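Local coordinates for protein BRIC1 (Synthetic construct, PDB 6FF6) that forms a novel, corrugated helical repeat architecture obtained by interface-driven computational design and has no known natural function, at residues 29-34 against 111-116; 56-61 against 82-87; 35-40 against 107-112; 42-47 against 95-100. One frame throughout, in Å; residues are numbered along the deposited sequence.

Overall arrangement
All four contacts belong to one antiparallel, Hpt-like four-helix bundle, built by helices 23-42, 51-71, 74-92 and 99-121. Contacts 1 and 3 are consecutive levels of the interface between helices 23-42 and 99-121, their centres about 7 Å apart, and they share L111 and M112. Contact 2 joins helices 51-71 and 74-92, with its centre about 13 Å from that of contact 1 and 10 Å from that of contact 3. Contact 4 closes the bundle end, its centre about 14 Å from those of contacts 2 and 3. Their chain closures enclose one another in the order 1, 3, 4, 2, and through M37, M83 and I57 residues far apart in sequence share one interior.

Contact 1 (29-34 against 111-116); sequences EADELL and LMQRML
L34 reaches across to M112, Q113 and L116 and supplies the dense half of this pairing between helices 23-42 and 99-121. The two short segments run nearly antiparallel, at 164° between their N-to-C directions, with 10.7 Å between their axes. The isobutyl group of L34 divides its work between its two methyls. CD2 meets the terminal methyl of M112, CE, at 3.9 Å, while CD1 lies 3.4 Å from OE1 of Q113 and also touches L116. One helical turn earlier, the methyl CB of A30 approaches CD2 of L116 at 3.6 Å. With CG anti to its backbone N, L116 turns both methyls onto CB of A30, where the small side chain admits them.

The partly exposed side is looser and polar. NE2 of Q113 points at OD1 of D31 in a straight but weak hydrogen bond, 3.3 Å long with an N-H...O angle of 174°, and the amide and carboxylate planes are 31° apart. Neither group depends on this bond alone: OD1 of D31 also forms a salt bridge with K120, its stronger partner, and NE2 of Q113 bonds to OD2 of D117. K120 would probably favour the ionised form of D31.

Around this pairing the bundle is completed by helix 51-71, whose I64 packs on L34, and by helix 74-92, whose V80 and L76 pack on M112 and L116 respectively.

Contact 2 (56-61 against 82-87); sequences AIFRAA and LMENML
L87, F58 and E84 account for most of the surface buried where helix 51-71 packs antiparallel on helix 74-92, the short segments making 154° with their axes 9.7 Å apart. L87 is the apolar centre of the group. Both of its methyls, CD1 and CD2, rest on the branch methyl CG2 of I57, each 3.6 Å away, and the two side chains lie roughly perpendicular. CD1 also reaches the backbone of F58 and, more distantly, the methyl of A61. M83 adds its terminal methyl CE beside them, 3.8 Å from CG2 of I57.

F58 takes the partly exposed side. Its CG is anti to the backbone N (chi1 -177°), an orientation that carries the ring across to the facing helix, where CB of L87 meets its edge at 4.1 Å from CD1. E84 comes to the ring with its aliphatic part as well as its acid: CG lies obliquely 3.6 Å from CE1, and OE2 lies 3.7 Å from CZ. The carboxylate runs almost parallel to the ring plane, only 13° from it. R91 makes a cation-pi interaction with the same ring, whereas K65 forms a long, weak ion pair with E84.

Behind this buried core, M83 leads on to F105 and L108 of helix 99-121, and I57 leads on to H40 and L41 of helix 23-42. The contact therefore forms one pair of an antiparallel four-helix bundle, with the other pair covering its inner face.

Contact 3 (35-40 against 107-112); sequences ADMEQH and ELKDLM
The helical segments 35-40 and 107-112 run almost exactly antiparallel, 172° between their directions, with 10.5 Å between axes and the CA atoms of E38 and K109 7.2 Å apart. They are neighbouring members of an antiparallel four-helix bundle, as in Hpt domains, and the contact shows how one long side chain can serve an interior and a polar border together.

That chain is K109. Its first torsion sets CG anti to the backbone N (chi1 177°). CB and CG lie beside the terminal methyl of M37, whose CE is 3.8 Å from CG of K109; the two chains lie alongside, pointing opposite ways. The bends beyond CG then swing NZ toward E38. M37 also brings its sulfur, SD, to within 4.3 Å of CE of M112, extending the apolar patch. I57 and A60 of helix 51-71 and M83 of helix 74-92 lie against M37 on the inner side, burying the methionine in the bundle core.

The ammonium end of K109 leaves this patch for the partly exposed side, where it meets E38. There D110 places OD1 4.3 Å from OE1 of E38, a close approach of two acids that the lysine probably eases. The NZ of K109 also makes a weak hydrogen bond to the backbone carbonyl O of L34, one turn earlier in helix 23-42. In the ion pair itself, NZ of K109 lies 2.8 Å from OE1 of E38 and takes the anti lone pair of that oxygen, the one turned away from OE2.

Contact 4 (42-47 against 95-100); sequences LDLVPE and MQLNTD
This is a loop-to-loop contact at the end of the bundle, between the link that follows helix 23-42 and the turn that leads into helix 99-121. It is partly buried, and two residues carry it: P46 on one side and L97 on the other. The pyrrolidine ring of P46 lies against the backbone that opens the helix, its CB 4.1 Å from CA of N98 and 4.2 Å from the amide N of T99. The nearest side-chain approach to T99 is CG to OG1, also 4.2 Å.

L97 is buried and turned toward the other loop, and it also packs on A90 and F105. Its CB lies 3.8 Å from the carbonyl O of P46, and its methyl CD2 approaches CD1 of L44 at 4.4 Å, a modest apolar touch. I102 packs on both L97 and P46, while L54 and I57 of helix 51-71 lie against L44.

N98 is the N-cap of helix 99-121. Its chi1 near 60° brings OD1 to the backbone N of I101, from which it accepts a hydrogen bond.

The carbonyl oxygens of P46 and L97 lie 3.4 Å apart, yet both are acceptors and cannot bond to each other. Cohesion here therefore probably comes from apolar cover over the helix start, where N98 caps the backbone N of I101, rather than from polar pairing between the two loops.

Contact 1 (29-34 against 111-116)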
loop_
_atom_site.group_PDB
_atom_site.type_symbol
_atom_site.label_atom_id
_atom_site.label_comp_id
_atom_site.label_asym_id
_atom_site.label_seq_id
_atom_site.Cartn_x
_atom_site.Cartn_y
_atom_site.Cartn_z
ATOM N N GLU A 29 -1.085 3.073 20.420
ATOM C CA GLU A 29 -1.945 4.161 20.893
ATOM C C GLU A 29 -3.387 3.970 20.437
ATOM O O GLU A 29 -4.314 4.079 21.254
ATOM C CB GLU A 29 -1.452 5.499 20.350
ATOM C CG GLU A 29 -0.594 6.305 21.302
ATOM C CD GLU A 29 0.041 7.512 20.641
ATOM O OE1 GLU A 29 -0.615 8.136 19.774
ATOM O OE2 GLU A 29 1.202 7.833 20.985
ATOM N N ALA A 30 -3.578 3.697 19.125
ATOM C CA ALA A 30 -4.894 3.512 18.529
ATOM C C ALA A 30 -5.663 2.368 19.157
ATOM O O ALA A 30 -6.861 2.504 19.388
ATOM C CB ALA A 30 -4.779 3.321 17.043
ATOM N N ASP A 31 -4.978 1.262 19.476
ATOM C CA ASP A 31 -5.583 0.100 20.132
ATOM C C ASP A 31 -6.136 0.493 21.482
ATOM O O ASP A 31 -7.258 0.106 21.817
ATOM C CB ASP A 31 -4.541 -1.010 20.321
ATOM C CG ASP A 31 -4.293 -1.883 19.109
ATOM O OD1 ASP A 31 -5.181 -1.928 18.201
ATOM O OD2 ASP A 31 -3.228 -2.548 19.070
ATOM N N GLU A 32 -5.336 1.268 22.244
ATOM C CA GLU A 32 -5.668 1.793 23.569
ATOM C C GLU A 32 -6.870 2.701 23.450
ATOM O O GLU A 32 -7.810 2.555 24.229
ATOM C CB GLU A 32 -4.489 2.575 24.176
ATOM C CG GLU A 32 -3.314 1.729 24.650
ATOM C CD GLU A 32 -2.075 2.493 25.105
ATOM O OE1 GLU A 32 -2.042 3.738 24.952
ATOM O OE2 GLU A 32 -1.128 1.844 25.611
ATOM N N LEU A 33 -6.860 3.615 22.452
ATOM C CA LEU A 33 -7.964 4.549 22.220
ATOM C C LEU A 33 -9.230 3.835 21.906
ATOM O O LEU A 33 -10.277 4.252 22.385
ATOM C CB LEU A 33 -7.664 5.551 21.106
ATOM C CG LEU A 33 -6.626 6.608 21.430
ATOM C CD1 LEU A 33 -6.134 7.317 20.163
ATOM C CD2 LEU A 33 -7.142 7.582 22.475
ATOM N N LEU A 34 -9.157 2.765 21.119
ATOM C CA LEU A 34 -10.348 2.020 20.744
ATOM C C LEU A 34 -10.948 1.264 21.920
ATOM O O LEU A 34 -12.171 1.178 22.035
ATOM C CB LEU A 34 -10.066 1.118 19.538
ATOM C CG LEU A 34 -9.860 1.837 18.202
ATOM C CD1 LEU A 34 -9.242 0.888 17.168
ATOM C CD2 LEU A 34 -11.156 2.503 17.719
ATOM N N LEU A 111 -15.373 -1.331 12.987
ATOM C CA LEU A 111 -14.856 -1.075 11.650
ATOM C C LEU A 111 -13.494 -0.401 11.747
ATOM O O LEU A 111 -12.535 -0.905 11.160
ATOM C CB LEU A 111 -15.817 -0.238 10.810
ATOM C CG LEU A 111 -15.367 -0.045 9.367
ATOM C CD1 LEU A 111 -15.070 -1.420 8.660
ATOM C CD2 LEU A 111 -16.326 0.889 8.631
ATOM N N MET A 112 -13.393 0.676 12.555
ATOM C CA MET A 112 -12.124 1.350 12.863
ATOM C C MET A 112 -11.057 0.328 13.367
ATOM O O MET A 112 -9.905 0.381 12.953
ATOM C CB MET A 112 -12.347 2.423 13.920
ATOM C CG MET A 112 -13.006 3.634 13.380
ATOM S SD MET A 112 -13.451 4.799 14.686
ATOM C CE MET A 112 -11.868 5.388 15.159
ATOM N N GLN A 113 -11.459 -0.610 14.238
ATOM C CA GLN A 113 -10.570 -1.651 14.740
ATOM C C GLN A 113 -10.133 -2.563 13.596
ATOM O O GLN A 113 -8.943 -2.834 13.474
ATOM C CB GLN A 113 -11.244 -2.456 15.859
ATOM C CG GLN A 113 -10.334 -3.524 16.461
ATOM C CD GLN A 113 -9.186 -2.922 17.243
ATOM O OE1 GLN A 113 -9.390 -2.278 18.278
ATOM N NE2 GLN A 113 -7.954 -3.116 16.767
ATOM N N ARG A 114 -11.078 -3.016 12.755
ATOM C CA ARG A 114 -10.793 -3.914 11.613
ATOM C C ARG A 114 -9.869 -3.281 10.580
ATOM O O ARG A 114 -8.959 -3.955 10.085
ATOM C CB ARG A 114 -12.086 -4.455 10.963
ATOM C CG ARG A 114 -12.709 -5.591 11.821
ATOM C CD ARG A 114 -13.902 -6.309 11.211
ATOM N NE ARG A 114 -14.888 -5.371 10.676
ATOM C CZ ARG A 114 -16.064 -5.090 11.225
ATOM N NH1 ARG A 114 -16.448 -5.703 12.339
ATOM N NH2 ARG A 114 -16.880 -4.212 10.650
ATOM N N MET A 115 -10.082 -1.981 10.300
ATOM C CA MET A 115 -9.277 -1.168 9.387
ATOM C C MET A 115 -7.881 -0.962 9.942
ATOM O O MET A 115 -6.894 -1.126 9.230
ATOM C CB MET A 115 -9.981 0.166 9.058
ATOM C CG MET A 115 -11.234 -0.014 8.180
ATOM S SD MET A 115 -10.956 -1.009 6.666
ATOM C CE MET A 115 -11.614 -2.639 7.168
ATOM N N LEU A 116 -7.790 -0.705 11.232
ATOM C CA LEU A 116 -6.516 -0.546 11.909
ATOM C C LEU A 116 -5.737 -1.826 11.782
ATOM O O LEU A 116 -4.577 -1.776 11.392
ATOM C CB LEU A 116 -6.730 -0.208 13.381
ATOM C CG LEU A 116 -5.483 0.117 14.184
ATOM C CD1 LEU A 116 -4.834 1.433 13.723
ATOM C CD2 LEU A 116 -5.773 0.084 15.687
#

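Contact 2 (56-61 against 82-87)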
loop_
_atom_site.group_PDB
_atom_site.type_symbol
_atom_site.label_atom_id
_atom_site.label_comp_id
_atom_site.label_asym_id
_atom_site.label_seq_id
_atom_site.Cartn_x
_atom_site.Cartn_y
_atom_site.Cartn_z
ATOM N N ALA A 56 -15.328 12.381 24.844
ATOM C CA ALA A 56 -14.261 11.383 25.003
ATOM C C ALA A 56 -14.164 10.497 23.772
ATOM O O ALA A 56 -13.069 10.306 23.251
ATOM C CB ALA A 56 -14.500 10.532 26.241
ATOM N N ILE A 57 -15.305 10.000 23.271
ATOM C CA ILE A 57 -15.340 9.156 22.077
ATOM C C ILE A 57 -14.867 9.965 20.870
ATOM O O ILE A 57 -14.102 9.478 20.039
ATOM C CB ILE A 57 -16.751 8.566 21.876
ATOM C CG1 ILE A 57 -17.142 7.674 23.048
ATOM C CG2 ILE A 57 -16.790 7.763 20.595
ATOM C CD1 ILE A 57 -18.610 7.561 23.296
ATOM N N PHE A 58 -15.294 11.215 20.803
ATOM C CA PHE A 58 -14.894 12.115 19.742
ATOM C C PHE A 58 -13.385 12.363 19.755
ATOM O O PHE A 58 -12.760 12.289 18.712
ATOM C CB PHE A 58 -15.670 13.432 19.863
ATOM C CG PHE A 58 -15.332 14.378 18.746
ATOM C CD1 PHE A 58 -15.922 14.236 17.492
ATOM C CD2 PHE A 58 -14.387 15.383 18.928
ATOM C CE1 PHE A 58 -15.573 15.087 16.441
ATOM C CE2 PHE A 58 -14.040 16.233 17.873
ATOM C CZ PHE A 58 -14.622 16.069 16.634
ATOM N N ARG A 59 -12.801 12.646 20.926
ATOM C CA ARG A 59 -11.360 12.899 21.087
ATOM C C ARG A 59 -10.530 11.725 20.643
ATOM O O ARG A 59 -9.512 11.913 19.974
ATOM C CB ARG A 59 -11.028 13.190 22.545
ATOM C CG ARG A 59 -11.330 14.596 22.982
ATOM C CD ARG A 59 -11.610 14.583 24.457
ATOM N NE ARG A 59 -12.262 15.811 24.872
ATOM C CZ ARG A 59 -12.002 16.444 26.004
ATOM N NH1 ARG A 59 -11.125 15.946 26.864
ATOM N NH2 ARG A 59 -12.612 17.587 26.286
ATOM N N ALA A 60 -10.948 10.509 21.031
ATOM C CA ALA A 60 -10.247 9.284 20.663
ATOM C C ALA A 60 -10.331 9.083 19.155
ATOM O O ALA A 60 -9.322 8.773 18.536
ATOM C CB ALA A 60 -10.848 8.101 21.394
ATOM N N ALA A 61 -11.503 9.323 18.554
ATOM C CA ALA A 61 -11.687 9.206 17.094
ATOM C C ALA A 61 -10.848 10.257 16.356
ATOM O O ALA A 61 -10.179 9.941 15.395
ATOM C CB ALA A 61 -13.160 9.349 16.728
ATOM N N LEU A 82 -16.499 8.902 9.299
ATOM C CA LEU A 82 -17.871 8.473 9.433
ATOM C C LEU A 82 -18.311 8.461 10.850
ATOM O O LEU A 82 -19.351 9.027 11.141
ATOM C CB LEU A 82 -18.052 7.119 8.761
ATOM C CG LEU A 82 -19.446 6.696 8.356
ATOM C CD1 LEU A 82 -20.030 7.610 7.303
ATOM C CD2 LEU A 82 -19.385 5.331 7.772
ATOM N N MET A 83 -17.502 7.912 11.759
ATOM C CA MET A 83 -17.861 7.953 13.168
ATOM C C MET A 83 -17.850 9.412 13.683
ATOM O O MET A 83 -18.784 9.853 14.344
ATOM C CB MET A 83 -16.988 7.048 14.034
ATOM C CG MET A 83 -17.442 7.072 15.495
ATOM S SD MET A 83 -17.449 5.482 16.279
ATOM C CE MET A 83 -18.256 5.856 17.692
ATOM N N GLU A 84 -16.812 10.152 13.336
ATOM C CA GLU A 84 -16.635 11.545 13.719
ATOM C C GLU A 84 -17.860 12.328 13.437
ATOM O O GLU A 84 -18.363 12.954 14.347
ATOM C CB GLU A 84 -15.453 12.159 12.965
ATOM C CG GLU A 84 -14.422 12.777 13.886
ATOM C CD GLU A 84 -13.429 13.709 13.229
ATOM O OE1 GLU A 84 -13.446 13.834 11.983
ATOM O OE2 GLU A 84 -12.635 14.328 13.974
ATOM N N ASN A 85 -18.378 12.245 12.196
ATOM C CA ASN A 85 -19.586 12.924 11.727
ATOM C C ASN A 85 -20.810 12.615 12.585
ATOM O O ASN A 85 -21.499 13.537 13.027
ATOM C CB ASN A 85 -19.847 12.636 10.231
ATOM C CG ASN A 85 -18.858 13.311 9.319
ATOM O OD1 ASN A 85 -18.173 14.272 9.699
ATOM N ND2 ASN A 85 -18.748 12.813 8.091
ATOM N N MET A 86 -21.050 11.322 12.846
ATOM C CA MET A 86 -22.157 10.840 13.673
ATOM C C MET A 86 -22.044 11.393 15.105
ATOM O O MET A 86 -23.029 11.875 15.651
ATOM C CB MET A 86 -22.145 9.312 13.712
ATOM C CG MET A 86 -22.199 8.649 12.367
ATOM S SD MET A 86 -23.812 8.031 11.946
ATOM C CE MET A 86 -23.876 6.555 13.008
ATOM N N LEU A 87 -20.822 11.337 15.683
ATOM C CA LEU A 87 -20.481 11.817 17.015
ATOM C C LEU A 87 -20.644 13.291 17.108
ATOM O O LEU A 87 -21.018 13.765 18.171
ATOM C CB LEU A 87 -19.037 11.504 17.383
ATOM C CG LEU A 87 -18.712 10.075 17.680
ATOM C CD1 LEU A 87 -17.196 9.849 17.637
ATOM C CD2 LEU A 87 -19.359 9.631 18.968
#

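Contact 3 (35-40 against 107-112)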
loop_
_atom_site.group_PDB
_atom_site.type_symbol
_atom_site.label_atom_id
_atom_site.label_comp_id
_atom_site.label_asym_id
_atom_site.label_seq_id
_atom_site.Cartn_x
_atom_site.Cartn_y
_atom_site.Cartn_z
ATOM N N ALA A 35 -10.092 0.810 22.834
ATOM C CA ALA A 35 -10.494 0.144 24.079
ATOM C C ALA A 35 -11.213 1.158 24.991
ATOM O O ALA A 35 -12.231 0.834 25.608
ATOM C CB ALA A 35 -9.280 -0.422 24.767
ATOM N N ASP A 36 -10.726 2.410 25.001
ATOM C CA ASP A 36 -11.334 3.510 25.728
ATOM C C ASP A 36 -12.674 3.862 25.130
ATOM O O ASP A 36 -13.657 3.943 25.865
ATOM C CB ASP A 36 -10.408 4.729 25.717
ATOM C CG ASP A 36 -9.203 4.611 26.651
ATOM O OD1 ASP A 36 -9.155 3.631 27.465
ATOM O OD2 ASP A 36 -8.307 5.490 26.579
ATOM N N MET A 37 -12.722 4.017 23.787
ATOM C CA MET A 37 -13.925 4.298 23.008
ATOM C C MET A 37 -15.001 3.289 23.299
ATOM O O MET A 37 -16.153 3.679 23.505
ATOM C CB MET A 37 -13.614 4.218 21.520
ATOM C CG MET A 37 -13.169 5.502 20.926
ATOM S SD MET A 37 -13.365 5.483 19.137
ATOM C CE MET A 37 -15.000 4.837 19.016
ATOM N N GLU A 38 -14.625 1.990 23.298
ATOM C CA GLU A 38 -15.523 0.868 23.574
ATOM C C GLU A 38 -16.220 1.023 24.957
ATOM O O GLU A 38 -17.441 0.865 25.069
ATOM C CB GLU A 38 -14.716 -0.441 23.517
ATOM C CG GLU A 38 -15.474 -1.676 23.978
ATOM C CD GLU A 38 -16.231 -2.459 22.927
ATOM O OE1 GLU A 38 -15.725 -2.598 21.791
ATOM O OE2 GLU A 38 -17.327 -2.963 23.259
ATOM N N GLN A 39 -15.431 1.330 25.994
ATOM C CA GLN A 39 -15.965 1.491 27.323
ATOM C C GLN A 39 -16.895 2.702 27.415
ATOM O O GLN A 39 -17.964 2.594 28.021
ATOM C CB GLN A 39 -14.840 1.550 28.359
ATOM C CG GLN A 39 -15.344 1.496 29.814
ATOM C CD GLN A 39 -15.968 0.168 30.228
ATOM O OE1 GLN A 39 -15.321 -0.885 30.189
ATOM N NE2 GLN A 39 -17.228 0.189 30.663
ATOM N N HIS A 40 -16.502 3.842 26.809
ATOM C CA HIS A 40 -17.324 5.055 26.808
ATOM C C HIS A 40 -18.625 4.826 26.042
ATOM O O HIS A 40 -19.653 5.291 26.475
ATOM C CB HIS A 40 -16.578 6.262 26.210
ATOM C CG HIS A 40 -15.367 6.687 26.968
ATOM N ND1 HIS A 40 -15.401 6.909 28.355
ATOM C CD2 HIS A 40 -14.117 6.934 26.519
ATOM C CE1 HIS A 40 -14.176 7.278 28.689
ATOM N NE2 HIS A 40 -13.364 7.302 27.621
ATOM N N GLU A 107 -20.463 -0.674 15.914
ATOM C CA GLU A 107 -20.067 -1.249 14.637
ATOM C C GLU A 107 -19.052 -0.372 13.915
ATOM O O GLU A 107 -18.137 -0.899 13.289
ATOM C CB GLU A 107 -21.298 -1.517 13.782
ATOM C CG GLU A 107 -22.133 -2.666 14.332
ATOM C CD GLU A 107 -23.088 -3.323 13.352
ATOM O OE1 GLU A 107 -24.065 -2.662 12.926
ATOM O OE2 GLU A 107 -22.865 -4.513 13.026
ATOM N N LEU A 108 -19.173 0.949 14.036
ATOM C CA LEU A 108 -18.232 1.907 13.440
ATOM C C LEU A 108 -16.887 1.811 14.152
ATOM O O LEU A 108 -15.846 1.862 13.497
ATOM C CB LEU A 108 -18.791 3.344 13.537
ATOM C CG LEU A 108 -20.005 3.664 12.626
ATOM C CD1 LEU A 108 -20.484 5.057 12.834
ATOM C CD2 LEU A 108 -19.635 3.530 11.164
ATOM N N LYS A 109 -16.925 1.658 15.504
ATOM C CA LYS A 109 -15.760 1.442 16.358
ATOM C C LYS A 109 -15.102 0.116 15.916
ATOM O O LYS A 109 -13.886 0.058 15.776
ATOM C CB LYS A 109 -16.162 1.377 17.862
ATOM C CG LYS A 109 -14.999 1.091 18.799
ATOM C CD LYS A 109 -14.905 -0.421 19.235
ATOM C CE LYS A 109 -13.482 -0.882 19.462
ATOM N NZ LYS A 109 -13.317 -1.771 20.642
ATOM N N ASP A 110 -15.898 -0.941 15.684
ATOM C CA ASP A 110 -15.350 -2.231 15.251
ATOM C C ASP A 110 -14.743 -2.134 13.878
ATOM O O ASP A 110 -13.703 -2.764 13.640
ATOM C CB ASP A 110 -16.423 -3.307 15.251
ATOM C CG ASP A 110 -16.885 -3.706 16.630
ATOM O OD1 ASP A 110 -16.084 -3.545 17.609
ATOM O OD2 ASP A 110 -18.037 -4.197 16.745
ATOM N N LEU A 111 -15.373 -1.331 12.987
ATOM C CA LEU A 111 -14.856 -1.075 11.650
ATOM C C LEU A 111 -13.494 -0.401 11.747
ATOM O O LEU A 111 -12.535 -0.905 11.160
ATOM C CB LEU A 111 -15.817 -0.238 10.810
ATOM C CG LEU A 111 -15.367 -0.045 9.367
ATOM C CD1 LEU A 111 -15.070 -1.420 8.660
ATOM C CD2 LEU A 111 -16.326 0.889 8.631
ATOM N N MET A 112 -13.393 0.676 12.555
ATOM C CA MET A 112 -12.124 1.350 12.863
ATOM C C MET A 112 -11.057 0.328 13.367
ATOM O O MET A 112 -9.905 0.381 12.953
ATOM C CB MET A 112 -12.347 2.423 13.920
ATOM C CG MET A 112 -13.006 3.634 13.380
ATOM S SD MET A 112 -13.451 4.799 14.686
ATOM C CE MET A 112 -11.868 5.388 15.159
#

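Contact 4 (42-47 against 95-100)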
loop_
_atom_site.group_PDB
_atom_site.type_symbol
_atom_site.label_atom_id
_atom_site.label_comp_id
_atom_site.label_asym_id
_atom_site.label_seq_id
_atom_site.Cartn_x
_atom_site.Cartn_y
_atom_site.Cartn_z
ATOM N N LEU A 42 -20.201 2.018 25.729
ATOM C CA LEU A 42 -20.953 1.122 26.577
ATOM C C LEU A 42 -21.545 1.848 27.744
ATOM O O LEU A 42 -22.590 1.437 28.243
ATOM C CB LEU A 42 -20.061 -0.034 27.048
ATOM C CG LEU A 42 -19.650 -1.042 25.980
ATOM C CD1 LEU A 42 -18.684 -2.011 26.546
ATOM C CD2 LEU A 42 -20.855 -1.778 25.411
ATOM N N ASP A 43 -20.902 2.941 28.169
ATOM C CA ASP A 43 -21.376 3.748 29.303
ATOM C C ASP A 43 -22.349 4.858 28.935
ATOM O O ASP A 43 -22.761 5.608 29.823
ATOM C CB ASP A 43 -20.203 4.324 30.109
ATOM C CG ASP A 43 -19.329 3.295 30.791
ATOM O OD1 ASP A 43 -19.842 2.196 31.120
ATOM O OD2 ASP A 43 -18.133 3.583 30.997
ATOM N N LEU A 44 -22.736 4.961 27.665
ATOM C CA LEU A 44 -23.681 5.958 27.183
ATOM C C LEU A 44 -25.076 5.625 27.657
ATOM O O LEU A 44 -25.455 4.442 27.632
ATOM C CB LEU A 44 -23.692 6.009 25.649
ATOM C CG LEU A 44 -22.547 6.740 24.988
ATOM C CD1 LEU A 44 -22.516 6.435 23.525
ATOM C CD2 LEU A 44 -22.674 8.248 25.190
ATOM N N VAL A 45 -25.839 6.672 28.087
ATOM C CA VAL A 45 -27.228 6.535 28.499
ATOM C C VAL A 45 -28.053 6.923 27.270
ATOM O O VAL A 45 -28.000 8.075 26.848
ATOM C CB VAL A 45 -27.618 7.339 29.778
ATOM C CG1 VAL A 45 -29.052 7.014 30.222
ATOM C CG2 VAL A 45 -26.635 7.076 30.918
ATOM N N PRO A 46 -28.771 5.951 26.656
ATOM C CA PRO A 46 -29.559 6.256 25.434
ATOM C C PRO A 46 -30.582 7.398 25.535
ATOM O O PRO A 46 -30.762 8.151 24.575
ATOM C CB PRO A 46 -30.258 4.928 25.113
ATOM C CG PRO A 46 -29.490 3.883 25.852
ATOM C CD PRO A 46 -28.892 4.532 27.052
ATOM N N GLU A 47 -31.257 7.515 26.685
ATOM C CA GLU A 47 -32.270 8.538 26.884
ATOM C C GLU A 47 -31.672 9.922 27.146
ATOM O O GLU A 47 -32.190 10.917 26.628
ATOM C CB GLU A 47 -33.232 8.122 27.996
ATOM C CG GLU A 47 -34.090 6.928 27.619
ATOM C CD GLU A 47 -35.372 6.791 28.417
ATOM O OE1 GLU A 47 -36.042 7.822 28.651
ATOM O OE2 GLU A 47 -35.715 5.648 28.795
ATOM N N MET A 95 -28.271 14.726 16.534
ATOM C CA MET A 95 -28.732 13.338 16.483
ATOM C C MET A 95 -29.461 12.906 17.764
ATOM O O MET A 95 -28.979 13.149 18.879
ATOM C CB MET A 95 -27.573 12.376 16.175
ATOM C CG MET A 95 -28.031 11.032 15.577
ATOM S SD MET A 95 -26.652 9.902 15.211
ATOM C CE MET A 95 -27.461 8.741 14.219
ATOM N N GLN A 96 -30.624 12.252 17.592
ATOM C CA GLN A 96 -31.373 11.684 18.708
ATOM C C GLN A 96 -30.764 10.307 18.954
ATOM O O GLN A 96 -30.827 9.462 18.069
ATOM C CB GLN A 96 -32.876 11.546 18.371
ATOM C CG GLN A 96 -33.733 10.983 19.525
ATOM C CD GLN A 96 -34.894 10.131 19.048
ATOM O OE1 GLN A 96 -35.932 10.639 18.602
ATOM N NE2 GLN A 96 -34.750 8.810 19.144
ATOM N N LEU A 97 -30.164 10.085 20.130
ATOM C CA LEU A 97 -29.580 8.790 20.482
ATOM C C LEU A 97 -30.658 7.786 20.890
ATOM O O LEU A 97 -31.738 8.174 21.351
ATOM C CB LEU A 97 -28.572 8.971 21.629
ATOM C CG LEU A 97 -27.178 8.377 21.421
ATOM C CD1 LEU A 97 -26.395 9.131 20.337
ATOM C CD2 LEU A 97 -26.394 8.390 22.720
ATOM N N ASN A 98 -30.363 6.500 20.716
ATOM C CA ASN A 98 -31.209 5.371 21.108
ATOM C C ASN A 98 -30.339 4.128 21.047
ATOM O O ASN A 98 -29.179 4.231 20.640
ATOM C CB ASN A 98 -32.485 5.242 20.244
ATOM C CG ASN A 98 -32.252 5.027 18.770
ATOM O OD1 ASN A 98 -31.365 4.276 18.347
ATOM N ND2 ASN A 98 -33.060 5.682 17.945
ATOM N N THR A 99 -30.876 2.959 21.427
ATOM C CA THR A 99 -30.116 1.702 21.434
ATOM C C THR A 99 -29.546 1.351 20.058
ATOM O O THR A 99 -28.371 0.994 19.971
ATOM C CB THR A 99 -30.949 0.561 22.046
ATOM O OG1 THR A 99 -31.268 0.902 23.404
ATOM C CG2 THR A 99 -30.224 -0.804 22.010
ATOM N N ASP A 100 -30.365 1.474 18.992
ATOM C CA ASP A 100 -29.972 1.161 17.609
ATOM C C ASP A 100 -28.752 1.990 17.175
ATOM O O ASP A 100 -27.808 1.438 16.612
ATOM C CB ASP A 100 -31.140 1.380 16.601
ATOM C CG ASP A 100 -32.546 0.915 16.995
ATOM O OD1 ASP A 100 -33.100 1.444 17.999
ATOM O OD2 ASP A 100 -33.125 0.090 16.257
#